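Local coordinates for protein 2-Cys Peroxiredoxin (Plasmodium vivax SaI-1, PDB 2I81) that probably reduces hydrogen peroxide and organic hydroperoxides through a reactive cysteine thiol, as 2-Cys peroxiredoxins of the AhpC/TSA family do, at residues A[158-161]-A[162-166]. Sequence-based numbering, arbitrary orientation.
Sequences LVNN and LAIGR
Asn160 and Ile164 meet across a type I beta turn, Asn161 to Ile164, which reverses the chain where strand 154-160 of the thioredoxin-like peroxiredoxin fold ends, ahead of helix 168-184. Both middle residues, Leu162 and Ala163, are helical in phi and psi, and Ile164 N closes the turn by donating to Asn161 O over 3.1 Å, nearly straight at 169°. Asn160 CB lies 3.4 Å from Ile164 O, and Asn160 CG 3.8 Å from the same atom. With CG anti to the carbonyl carbon (chi1 -77°), the amide reaches obliquely toward the returning chain. Asn160 ND2 donates to Ile164 O at 3.2 Å; the acceptor lies close to the amide plane, whereas the donor stands well above the carbonyl plane, missing the lone pairs. Asn160 ND2 also packs against Ile164 CG2 at 3.7 Å, while OD1 is hydrogen-bonded to His156 of the second subunit. Residues 158-160 pair antiparallel with a strand of that subunit, placing the turn at the dimer interface. Beyond the turn, Arg166 CB comes 4.0 Å from Asn160 ND2, and the Arg166 guanidinium forms a salt bridge with Glu71. Asn161 OD1 accepts from Leu162 N at 2.9 Å, the N-H...O angle bent to 145°.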
ATOM      1  N   LEU A 158     -12.135  10.914 -34.440  1.00 23.44           N
ATOM      2  CA  LEU A 158     -12.165   9.863 -35.446  1.00 24.53           C
ATOM      3  C   LEU A 158     -10.825   9.150 -35.442  1.00 24.38           C
ATOM      4  O   LEU A 158      -9.787   9.777 -35.639  1.00 26.03           O
ATOM      5  CB  LEU A 158     -12.465  10.453 -36.830  1.00 25.89           C
ATOM      6  CG  LEU A 158     -12.689   9.509 -38.018  1.00 29.11           C
ATOM      7  CD1 LEU A 158     -13.674  10.118 -39.001  1.00 31.81           C
ATOM      8  CD2 LEU A 158     -11.383   9.146 -38.724  1.00 28.25           C
ATOM      9  N   VAL A 159     -10.850   7.841 -35.210  1.00 24.16           N
ATOM     10  CA  VAL A 159      -9.627   7.045 -35.204  1.00 22.06           C
ATOM     11  C   VAL A 159      -9.720   5.907 -36.219  1.00 23.57           C
ATOM     12  O   VAL A 159     -10.590   5.038 -36.115  1.00 24.69           O
ATOM     13  CB  VAL A 159      -9.296   6.480 -33.795  1.00 21.09           C
ATOM     14  CG1 VAL A 159      -7.899   5.883 -33.776  1.00 15.89           C
ATOM     15  CG2 VAL A 159      -9.413   7.561 -32.724  1.00 16.24           C
ATOM     16  N   ASN A 160      -8.827   5.935 -37.206  1.00 24.31           N
ATOM     17  CA  ASN A 160      -8.696   4.853 -38.177  1.00 25.01           C
ATOM     18  C   ASN A 160      -7.441   4.039 -37.902  1.00 26.33           C
ATOM     19  O   ASN A 160      -6.464   4.558 -37.353  1.00 27.48           O
ATOM     20  CB  ASN A 160      -8.638   5.408 -39.605  1.00 25.88           C
ATOM     21  CG  ASN A 160     -10.000   5.831 -40.135  1.00 23.73           C
ATOM     22  OD1 ASN A 160     -11.001   5.804 -39.418  1.00 25.45           O
ATOM     23  ND2 ASN A 160     -10.039   6.228 -41.402  1.00 24.63           N
ATOM     24  N   ASN A 161      -7.468   2.764 -38.284  1.00 27.57           N
ATOM     25  CA  ASN A 161      -6.268   1.936 -38.246  1.00 28.60           C
ATOM     26  C   ASN A 161      -5.302   2.381 -39.348  1.00 30.05           C
ATOM     27  O   ASN A 161      -5.698   3.089 -40.278  1.00 31.18           O
ATOM     28  CB  ASN A 161      -6.624   0.454 -38.388  1.00 28.00           C
ATOM     29  CG  ASN A 161      -5.630  -0.460 -37.682  1.00 25.62           C
ATOM     30  OD1 ASN A 161      -4.607  -0.012 -37.160  1.00 26.43           O
ATOM     31  ND2 ASN A 161      -5.933  -1.753 -37.663  1.00 12.91           N
ATOM     32  N   LEU A 162      -4.044   1.959 -39.238  1.00 31.41           N
ATOM     33  CA  LEU A 162      -2.961   2.434 -40.112  1.00 32.82           C
ATOM     34  C   LEU A 162      -3.207   2.328 -41.622  1.00 33.00           C
ATOM     35  O   LEU A 162      -2.683   3.135 -42.393  1.00 34.30           O
ATOM     36  CB  LEU A 162      -1.638   1.743 -39.749  1.00 33.04           C
ATOM     37  CG  LEU A 162      -0.724   2.401 -38.706  1.00 34.07           C
ATOM     38  CD1 LEU A 162      -1.329   2.385 -37.305  1.00 36.38           C
ATOM     39  CD2 LEU A 162       0.637   1.718 -38.697  1.00 36.22           C
ATOM     40  N   ALA A 163      -3.997   1.341 -42.041  1.00 34.05           N
ATOM     41  CA  ALA A 163      -4.211   1.091 -43.469  1.00 32.91           C
ATOM     42  C   ALA A 163      -5.328   1.927 -44.108  1.00 33.39           C
ATOM     43  O   ALA A 163      -5.442   1.971 -45.336  1.00 33.81           O
ATOM     44  CB  ALA A 163      -4.457  -0.396 -43.712  1.00 33.31           C
ATOM     45  N   ILE A 164      -6.136   2.594 -43.286  1.00 32.15           N
ATOM     46  CA  ILE A 164      -7.359   3.244 -43.778  1.00 31.66           C
ATOM     47  C   ILE A 164      -7.263   4.773 -43.797  1.00 32.07           C
ATOM     48  O   ILE A 164      -7.233   5.413 -42.742  1.00 30.02           O
ATOM     49  CB  ILE A 164      -8.611   2.799 -42.958  1.00 31.84           C
ATOM     50  CG1 ILE A 164      -8.615   1.278 -42.715  1.00 31.32           C
ATOM     51  CG2 ILE A 164      -9.907   3.281 -43.617  1.00 30.07           C
ATOM     52  CD1 ILE A 164      -8.539   0.405 -43.976  1.00 30.43           C
ATOM     53  N   GLY A 165      -7.216   5.348 -44.997  1.00 32.59           N
ATOM     54  CA  GLY A 165      -7.164   6.802 -45.160  1.00 32.03           C
ATOM     55  C   GLY A 165      -8.499   7.454 -44.856  1.00 33.33           C
ATOM     56  O   GLY A 165      -9.547   6.815 -44.993  1.00 32.81           O
ATOM     57  N   ARG A 166      -8.478   8.719 -44.443  1.00 34.52           N
ATOM     58  CA  ARG A 166      -9.733   9.402 -44.114  1.00 35.32           C
ATOM     59  C   ARG A 166     -10.230  10.406 -45.158  1.00 34.61           C
ATOM     60  O   ARG A 166      -9.542  10.714 -46.135  1.00 35.34           O
ATOM     61  CB  ARG A 166      -9.718  10.029 -42.708  1.00 35.43           C
ATOM     62  CG  ARG A 166      -8.433  10.713 -42.286  1.00 39.15           C
ATOM     63  CD  ARG A 166      -7.724   9.885 -41.231  1.00 38.17           C
ATOM     64  NE  ARG A 166      -7.205  10.717 -40.148  1.00 37.90           N
ATOM     65  CZ  ARG A 166      -5.948  11.142 -40.049  1.00 36.62           C
ATOM     66  NH1 ARG A 166      -5.589  11.894 -39.019  1.00 32.29           N
ATOM     67  NH2 ARG A 166      -5.048  10.818 -40.969  1.00 31.90           N
TER